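Local coordinates for protein aspartate-semialdehyde dehydrogenase 2 (Vibrio cholerae, PDB 2QZ9) that catalyses the NADPH-dependent reductive dephosphorylation of L-aspartyl-4-phosphate to L-aspartate-semialdehyde, a step in lysine, methionine and threonine biosynthesis, at residues 158-163 with 239-244; 169-174 with 192-197. One frame throughout, in Å; residues are numbered along the deposited sequence.

Contact 1: residues 158-163 with 239-244; sequences QSVSGA and PVFYGH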
ATOM      1  N   GLN A 158      -0.507   2.784  -6.173  1.00 26.76           N
ATOM      2  CA  GLN A 158      -0.628   3.351  -7.521  1.00 28.82           C
ATOM      3  C   GLN A 158       0.706   3.615  -8.220  1.00 29.05           C
ATOM      4  O   GLN A 158       1.603   4.241  -7.664  1.00 28.47           O
ATOM      5  CB  GLN A 158      -1.492   4.636  -7.499  1.00 28.37           C
ATOM      6  CG  GLN A 158      -2.983   4.323  -7.313  1.00 30.05           C
ATOM      7  CD  GLN A 158      -3.866   5.560  -7.221  1.00 30.48           C
ATOM      8  OE1 GLN A 158      -4.343   5.918  -6.139  1.00 32.62           O
ATOM      9  NE2 GLN A 158      -4.098   6.211  -8.357  1.00 31.00           N
ATOM     10  N   SER A 159       0.815   3.134  -9.450  1.00 30.74           N
ATOM     11  CA  SER A 159       2.051   3.246 -10.220  1.00 32.58           C
ATOM     12  C   SER A 159       2.297   4.668 -10.724  1.00 34.04           C
ATOM     13  O   SER A 159       1.350   5.480 -10.850  1.00 34.29           O
ATOM     14  CB  SER A 159       2.033   2.271 -11.385  1.00 32.49           C
ATOM     15  OG  SER A 159       0.964   2.565 -12.261  1.00 32.31           O
ATOM     16  N   VAL A 160       3.569   4.956 -11.006  1.00 35.24           N
ATOM     17  CA  VAL A 160       4.016   6.293 -11.413  1.00 36.72           C
ATOM     18  C   VAL A 160       3.518   6.679 -12.805  1.00 37.91           C
ATOM     19  O   VAL A 160       3.568   7.847 -13.174  1.00 38.82           O
ATOM     20  CB  VAL A 160       5.577   6.455 -11.346  1.00 36.43           C
ATOM     21  CG1 VAL A 160       6.074   6.348  -9.907  1.00 36.19           C
ATOM     22  CG2 VAL A 160       6.269   5.432 -12.235  1.00 35.53           C
ATOM     23  N   SER A 161       3.046   5.696 -13.568  1.00 39.54           N
ATOM     24  CA  SER A 161       2.477   5.930 -14.892  1.00 41.54           C
ATOM     25  C   SER A 161       1.135   6.668 -14.849  1.00 42.77           C
ATOM     26  O   SER A 161       0.556   6.971 -15.903  1.00 43.19           O
ATOM     27  CB  SER A 161       2.306   4.621 -15.658  1.00 41.31           C
ATOM     28  OG  SER A 161       1.314   3.813 -15.056  1.00 42.09           O
ATOM     29  N   GLY A 162       0.638   6.924 -13.638  1.00 43.67           N
ATOM     30  CA  GLY A 162      -0.552   7.737 -13.441  1.00 44.67           C
ATOM     31  C   GLY A 162      -0.178   9.201 -13.513  1.00 45.45           C
ATOM     32  O   GLY A 162      -1.015  10.039 -13.829  1.00 45.52           O
ATOM     33  N   ALA A 163       1.092   9.495 -13.221  1.00 46.11           N
ATOM     34  CA  ALA A 163       1.658  10.842 -13.334  1.00 46.72           C
ATOM     35  C   ALA A 163       2.297  11.052 -14.703  1.00 47.34           C
ATOM     36  O   ALA A 163       3.126  11.952 -14.884  1.00 47.66           O
ATOM     37  CB  ALA A 163       2.676  11.091 -12.237  1.00 46.47           C
ATOM     38  N   PRO A 239       6.568   2.612  -6.060  1.00 33.51           N
ATOM     39  CA  PRO A 239       7.639   2.569  -7.070  1.00 33.94           C
ATOM     40  C   PRO A 239       7.441   1.460  -8.087  1.00 34.12           C
ATOM     41  O   PRO A 239       8.307   0.604  -8.269  0.50 33.60           O
ATOM     42  CB  PRO A 239       8.916   2.324  -6.238  1.00 34.17           C
ATOM     43  CG  PRO A 239       8.470   2.232  -4.798  1.00 34.56           C
ATOM     44  CD  PRO A 239       7.004   1.990  -4.799  1.00 33.39           C
ATOM     45  N   VAL A 240       6.283   1.501  -8.736  1.00 34.65           N
ATOM     46  CA  VAL A 240       5.870   0.541  -9.748  1.00 35.42           C
ATOM     47  C   VAL A 240       5.658   1.329 -11.048  1.00 36.39           C
ATOM     48  O   VAL A 240       5.287   2.501 -10.993  1.00 36.57           O
ATOM     49  CB  VAL A 240       4.562  -0.169  -9.313  1.00 35.18           C
ATOM     50  CG1 VAL A 240       4.061  -1.125 -10.379  1.00 34.19           C
ATOM     51  CG2 VAL A 240       4.781  -0.905  -7.978  1.00 35.57           C
ATOM     52  N   PHE A 241       5.903   0.692 -12.195  1.00 37.14           N
ATOM     53  CA  PHE A 241       5.806   1.379 -13.486  1.00 37.66           C
ATOM     54  C   PHE A 241       4.374   1.453 -13.978  1.00 37.43           C
ATOM     55  O   PHE A 241       3.828   2.555 -14.074  1.00 37.14           O
ATOM     56  CB  PHE A 241       6.760   0.778 -14.542  1.00 37.96           C
ATOM     57  CG  PHE A 241       8.199   1.188 -14.348  1.00 39.27           C
ATOM     58  CD1 PHE A 241       9.173   0.246 -14.057  1.00 39.95           C
ATOM     59  CD2 PHE A 241       8.569   2.529 -14.426  1.00 40.37           C
ATOM     60  CE1 PHE A 241      10.502   0.629 -13.852  1.00 41.25           C
ATOM     61  CE2 PHE A 241       9.891   2.924 -14.225  1.00 42.25           C
ATOM     62  CZ  PHE A 241      10.864   1.965 -13.935  1.00 41.14           C
ATOM     63  N   TYR A 242       3.779   0.286 -14.249  1.00 37.09           N
ATOM     64  CA  TYR A 242       2.418   0.161 -14.776  1.00 37.17           C
ATOM     65  C   TYR A 242       1.525  -0.688 -13.866  1.00 35.64           C
ATOM     66  O   TYR A 242       2.017  -1.560 -13.135  1.00 35.40           O
ATOM     67  CB  TYR A 242       2.454  -0.442 -16.191  1.00 39.23           C
ATOM     68  CG  TYR A 242       3.600   0.110 -17.023  1.00 42.40           C
ATOM     69  CD1 TYR A 242       3.526   1.386 -17.589  1.00 44.08           C
ATOM     70  CD2 TYR A 242       4.765  -0.633 -17.211  1.00 44.18           C
ATOM     71  CE1 TYR A 242       4.587   1.904 -18.339  1.00 45.56           C
ATOM     72  CE2 TYR A 242       5.828  -0.130 -17.961  1.00 46.16           C
ATOM     73  CZ  TYR A 242       5.731   1.141 -18.516  1.00 45.19           C
ATOM     74  OH  TYR A 242       6.780   1.635 -19.254  1.00 45.76           O
ATOM     75  N   GLY A 243       0.219  -0.427 -13.924  1.00 33.23           N
ATOM     76  CA  GLY A 243      -0.779  -1.129 -13.110  1.00 31.15           C
ATOM     77  C   GLY A 243      -1.048  -0.461 -11.766  1.00 30.04           C
ATOM     78  O   GLY A 243      -0.140   0.052 -11.126  1.00 29.44           O
ATOM     79  N   HIS A 244      -2.306  -0.466 -11.331  1.00 28.87           N
ATOM     80  CA  HIS A 244      -2.627  -0.053  -9.964  1.00 27.95           C
ATOM     81  C   HIS A 244      -3.171  -1.247  -9.219  1.00 27.70           C
ATOM     82  O   HIS A 244      -3.802  -2.103  -9.808  1.00 27.45           O
ATOM     83  CB  HIS A 244      -3.665   1.069  -9.922  1.00 27.33           C
ATOM     84  CG  HIS A 244      -3.195   2.354 -10.521  1.00 26.55           C
ATOM     85  ND1 HIS A 244      -4.067   3.339 -10.943  1.00 27.62           N
ATOM     86  CD2 HIS A 244      -1.953   2.817 -10.774  1.00 23.73           C
ATOM     87  CE1 HIS A 244      -3.375   4.359 -11.417  1.00 24.79           C
ATOM     88  NE2 HIS A 244      -2.090   4.065 -11.331  1.00 26.96           N
TER
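A buried loop-to-loop contact joins Ser159, Val160 and Ser161, just beyond the end of strand 149-158, to the backbone of Val240, Phe241 and Gly243, which leads into strand 244-252. Three hydrogen bonds to carbonyl oxygens of that backbone define it. Val160 N donates to Val240 O at 3.0 Å, a nearly straight bond (167°). Ser161 N reaches Phe241 O less directly, at 3.3 Å with an N-H...O angle of 136°. The hydroxyl of Ser159, set between its own backbone N and carbonyl carbon, donates from OG to Gly243 O at 3.0 Å, approaching from above the carbonyl plane. Ser161 OG has Asn315 as its main partner.

At the strand end, Gln158 lies across one face of the His244 imidazole. Its CG sits 3.8 Å from the ring centroid, only 10° off the normal, a CH-pi contact over the middle of the ring. Thr156 and Glu212 bind the Gln158 amide, whose plane is steeply tilted to the ring. The imidazole also adjoins Cys131, the experimentally identified acyl-thioester nucleophile. With Gln158 predicted to bind substrate, Ser161 and Gly162 NADP(+), and His244 to accept a proton, the arrangement is consistent with the active site of aspartate-semialdehyde dehydrogenases.

Contact 2: residues 169-174 with 192-197; sequences DELAGQ and QIAFNC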
ATOM      1  N   ASP A 169       9.787   8.617 -15.790  1.00 51.68           N
ATOM      2  CA  ASP A 169      11.169   9.041 -15.936  1.00 52.51           C
ATOM      3  C   ASP A 169      11.744   9.410 -14.589  1.00 52.94           C
ATOM      4  O   ASP A 169      12.946   9.255 -14.362  1.00 53.07           O
ATOM      5  CB  ASP A 169      11.272  10.235 -16.886  1.00 52.83           C
ATOM      6  CG  ASP A 169      10.905   9.881 -18.323  1.00 53.82           C
ATOM      7  OD1 ASP A 169      10.476  10.805 -19.057  1.00 55.26           O
ATOM      8  OD2 ASP A 169      11.036   8.692 -18.713  1.00 53.70           O
ATOM      9  N   GLU A 170      10.892   9.903 -13.693  1.00 53.24           N
ATOM     10  CA  GLU A 170      11.348  10.228 -12.352  1.00 53.71           C
ATOM     11  C   GLU A 170      11.702   8.960 -11.594  1.00 54.11           C
ATOM     12  O   GLU A 170      12.727   8.925 -10.913  1.00 54.39           O
ATOM     13  CB  GLU A 170      10.335  11.065 -11.585  1.00 53.50           C
ATOM     14  CG  GLU A 170      10.908  11.640 -10.316  1.00 54.21           C
ATOM     15  CD  GLU A 170      10.457  13.052 -10.050  1.00 55.35           C
ATOM     16  OE1 GLU A 170      10.490  13.881 -10.987  1.00 57.23           O
ATOM     17  OE2 GLU A 170      10.091  13.341  -8.892  1.00 55.24           O
ATOM     18  N   LEU A 171      10.877   7.922 -11.740  1.00 54.24           N
ATOM     19  CA  LEU A 171      11.145   6.634 -11.104  1.00 54.54           C
ATOM     20  C   LEU A 171      12.426   5.998 -11.638  1.00 55.25           C
ATOM     21  O   LEU A 171      13.339   5.739 -10.861  1.00 55.49           O
ATOM     22  CB  LEU A 171       9.964   5.654 -11.234  1.00 54.18           C
ATOM     23  CG  LEU A 171      10.166   4.264 -10.600  1.00 53.64           C
ATOM     24  CD1 LEU A 171      10.561   4.342  -9.110  1.00 52.27           C
ATOM     25  CD2 LEU A 171       8.947   3.373 -10.793  1.00 53.56           C
ATOM     26  N   ALA A 172      12.475   5.752 -12.948  1.00 55.94           N
ATOM     27  CA  ALA A 172      13.635   5.143 -13.609  1.00 56.91           C
ATOM     28  C   ALA A 172      14.917   5.957 -13.454  1.00 57.58           C
ATOM     29  O   ALA A 172      16.000   5.389 -13.317  1.00 58.02           O
ATOM     30  CB  ALA A 172      13.344   4.899 -15.080  1.00 56.75           C
ATOM     31  N   GLY A 173      14.782   7.282 -13.462  1.00 58.19           N
ATOM     32  CA  GLY A 173      15.914   8.196 -13.323  1.00 58.89           C
ATOM     33  C   GLY A 173      16.464   8.291 -11.913  1.00 59.59           C
ATOM     34  O   GLY A 173      17.682   8.294 -11.721  1.00 59.68           O
ATOM     35  N   GLN A 174      15.569   8.382 -10.928  1.00 60.01           N
ATOM     36  CA  GLN A 174      15.959   8.430  -9.520  1.00 60.49           C
ATOM     37  C   GLN A 174      16.594   7.121  -9.083  1.00 60.85           C
ATOM     38  O   GLN A 174      17.517   7.118  -8.268  1.00 60.85           O
ATOM     39  CB  GLN A 174      14.755   8.711  -8.624  1.00 60.34           C
ATOM     40  CG  GLN A 174      14.392  10.178  -8.462  1.00 60.44           C
ATOM     41  CD  GLN A 174      13.379  10.408  -7.346  1.00 60.53           C
ATOM     42  OE1 GLN A 174      13.196  11.533  -6.877  1.00 60.67           O
ATOM     43  NE2 GLN A 174      12.724   9.338  -6.910  1.00 60.19           N
ATOM     44  N   GLN A 192      10.887  11.801  -2.683  1.00 47.34           N
ATOM     45  CA  GLN A 192      11.523  10.783  -3.524  1.00 46.56           C
ATOM     46  C   GLN A 192      10.591   9.585  -3.673  1.00 45.76           C
ATOM     47  O   GLN A 192       9.979   9.146  -2.693  1.00 45.62           O
ATOM     48  CB  GLN A 192      12.847  10.347  -2.887  1.00 46.59           C
ATOM     49  CG  GLN A 192      13.603   9.239  -3.619  1.00 46.66           C
ATOM     50  CD  GLN A 192      14.719   8.633  -2.770  1.00 47.38           C
ATOM     51  OE1 GLN A 192      14.863   7.406  -2.696  1.00 49.41           O
ATOM     52  NE2 GLN A 192      15.506   9.488  -2.114  1.00 47.03           N
ATOM     53  N   ILE A 193      10.486   9.066  -4.895  1.00 44.47           N
ATOM     54  CA  ILE A 193       9.615   7.934  -5.181  1.00 43.44           C
ATOM     55  C   ILE A 193      10.367   6.601  -5.237  1.00 42.78           C
ATOM     56  O   ILE A 193       9.858   5.579  -4.756  1.00 42.65           O
ATOM     57  CB  ILE A 193       8.750   8.149  -6.474  1.00 43.37           C
ATOM     58  CG1 ILE A 193       7.714   7.026  -6.644  1.00 42.74           C
ATOM     59  CG2 ILE A 193       9.619   8.250  -7.713  1.00 43.95           C
ATOM     60  CD1 ILE A 193       6.805   6.812  -5.427  1.00 40.69           C
ATOM     61  N   ALA A 194      11.560   6.612  -5.835  1.00 41.48           N
ATOM     62  CA  ALA A 194      12.394   5.421  -5.914  1.00 40.26           C
ATOM     63  C   ALA A 194      12.556   4.824  -4.515  1.00 38.89           C
ATOM     64  O   ALA A 194      12.889   5.534  -3.570  1.00 38.35           O
ATOM     65  CB  ALA A 194      13.757   5.767  -6.521  1.00 40.68           C
ATOM     66  N   PHE A 195      12.271   3.530  -4.390  1.00 38.16           N
ATOM     67  CA  PHE A 195      12.308   2.816  -3.092  1.00 37.12           C
ATOM     68  C   PHE A 195      11.528   3.512  -1.975  1.00 36.45           C
ATOM     69  O   PHE A 195      11.949   3.483  -0.808  1.00 35.67           O
ATOM     70  CB  PHE A 195      13.751   2.592  -2.613  1.00 37.21           C
ATOM     71  CG  PHE A 195      14.671   2.049  -3.656  1.00 37.37           C
ATOM     72  CD1 PHE A 195      15.768   2.800  -4.082  1.00 38.38           C
ATOM     73  CD2 PHE A 195      14.468   0.786  -4.200  1.00 37.07           C
ATOM     74  CE1 PHE A 195      16.645   2.297  -5.051  1.00 38.06           C
ATOM     75  CE2 PHE A 195      15.332   0.281  -5.167  1.00 37.64           C
ATOM     76  CZ  PHE A 195      16.423   1.041  -5.597  1.00 37.14           C
ATOM     77  N   ASN A 196      10.404   4.135  -2.331  1.00 35.52           N
ATOM     78  CA  ASN A 196       9.599   4.884  -1.368  1.00 35.59           C
ATOM     79  C   ASN A 196       8.099   4.804  -1.691  1.00 35.16           C
ATOM     80  O   ASN A 196       7.710   4.439  -2.799  1.00 34.97           O
ATOM     81  CB  ASN A 196      10.059   6.348  -1.312  1.00 35.55           C
ATOM     82  CG  ASN A 196       9.792   7.009   0.029  1.00 36.45           C
ATOM     83  OD1 ASN A 196       9.696   6.350   1.060  1.00 37.33           O
ATOM     84  ND2 ASN A 196       9.700   8.334   0.022  1.00 38.19           N
ATOM     85  N   CYS A 197       7.269   5.144  -0.710  1.00 34.58           N
ATOM     86  CA  CYS A 197       5.820   5.208  -0.900  1.00 34.26           C
ATOM     87  C   CYS A 197       5.415   6.594  -0.470  1.00 34.25           C
ATOM     88  O   CYS A 197       5.838   7.065   0.584  1.00 34.51           O
ATOM     89  CB  CYS A 197       5.083   4.129  -0.074  1.00 33.43           C
ATOM     90  SG  CYS A 197       5.594   2.432  -0.475  1.00 32.73           S
TER
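Leu171, on one face of helix 165-179, packs against Ile193 and Ala194, which begin a type II beta turn running from Ile193 to Asn196 within the dimerisation domain. The turn is identified by Asn196 N bonding to Ile193 O at 2.9 Å, with Ala194 extended (psi 128°) and Phe195 at positive phi (50°). Followed outward, the Leu171 side chain starts at CB, 4.4 Å from Ile193 CG2. CG stands anti to the backbone N (chi1 180°), which brings CD1 to the turn, 4.3 Å from Ile193 CG2 and 3.8 Å from Ala194 CA, and farther from the Ala194 methyl. The other methyl, CD2, faces the loop of Pro239 and Phe241, and Phe195 of the second subunit also packs on this leucine.

One helical turn on, Gln174 extends the contact: its CB meets Ala194 CB at 3.8 Å. The chain then runs out extended, bringing CD within 3.9 Å of Gln192 CG, so that its terminal amide rests beside the backbone of Ile193 and Ala194. Glu170 points its carboxylate to the backbone N atoms of Asn187, Thr188 and Phe189, tying the intervening loop to the same helix. Asn196 ND2 reaches back to Gln192 O, just before the turn, at 2.8 Å, the acceptor lying in the asparagine amide plane.

From the N terminus, strand 149-158 runs into 158-163, followed at once by helix 165-179, which carries 169-174. The chain then returns at 192-197, so contact 2 closes a short loop made of the end of that helix and the chain after it. Helix 211-224 and strand 230-234 follow before 239-244 closes the longer loop of contact 1. Contact 2 is therefore nested inside contact 1, and the two do not cross. Their centres lie about 11 Å apart and they touch directly, with Pro239 CG 3.1 Å from Asn196 O. Together they join the active-site loops to the helix and turn, and both meet the second subunit through reciprocal Phe195-Phe241 ring contacts.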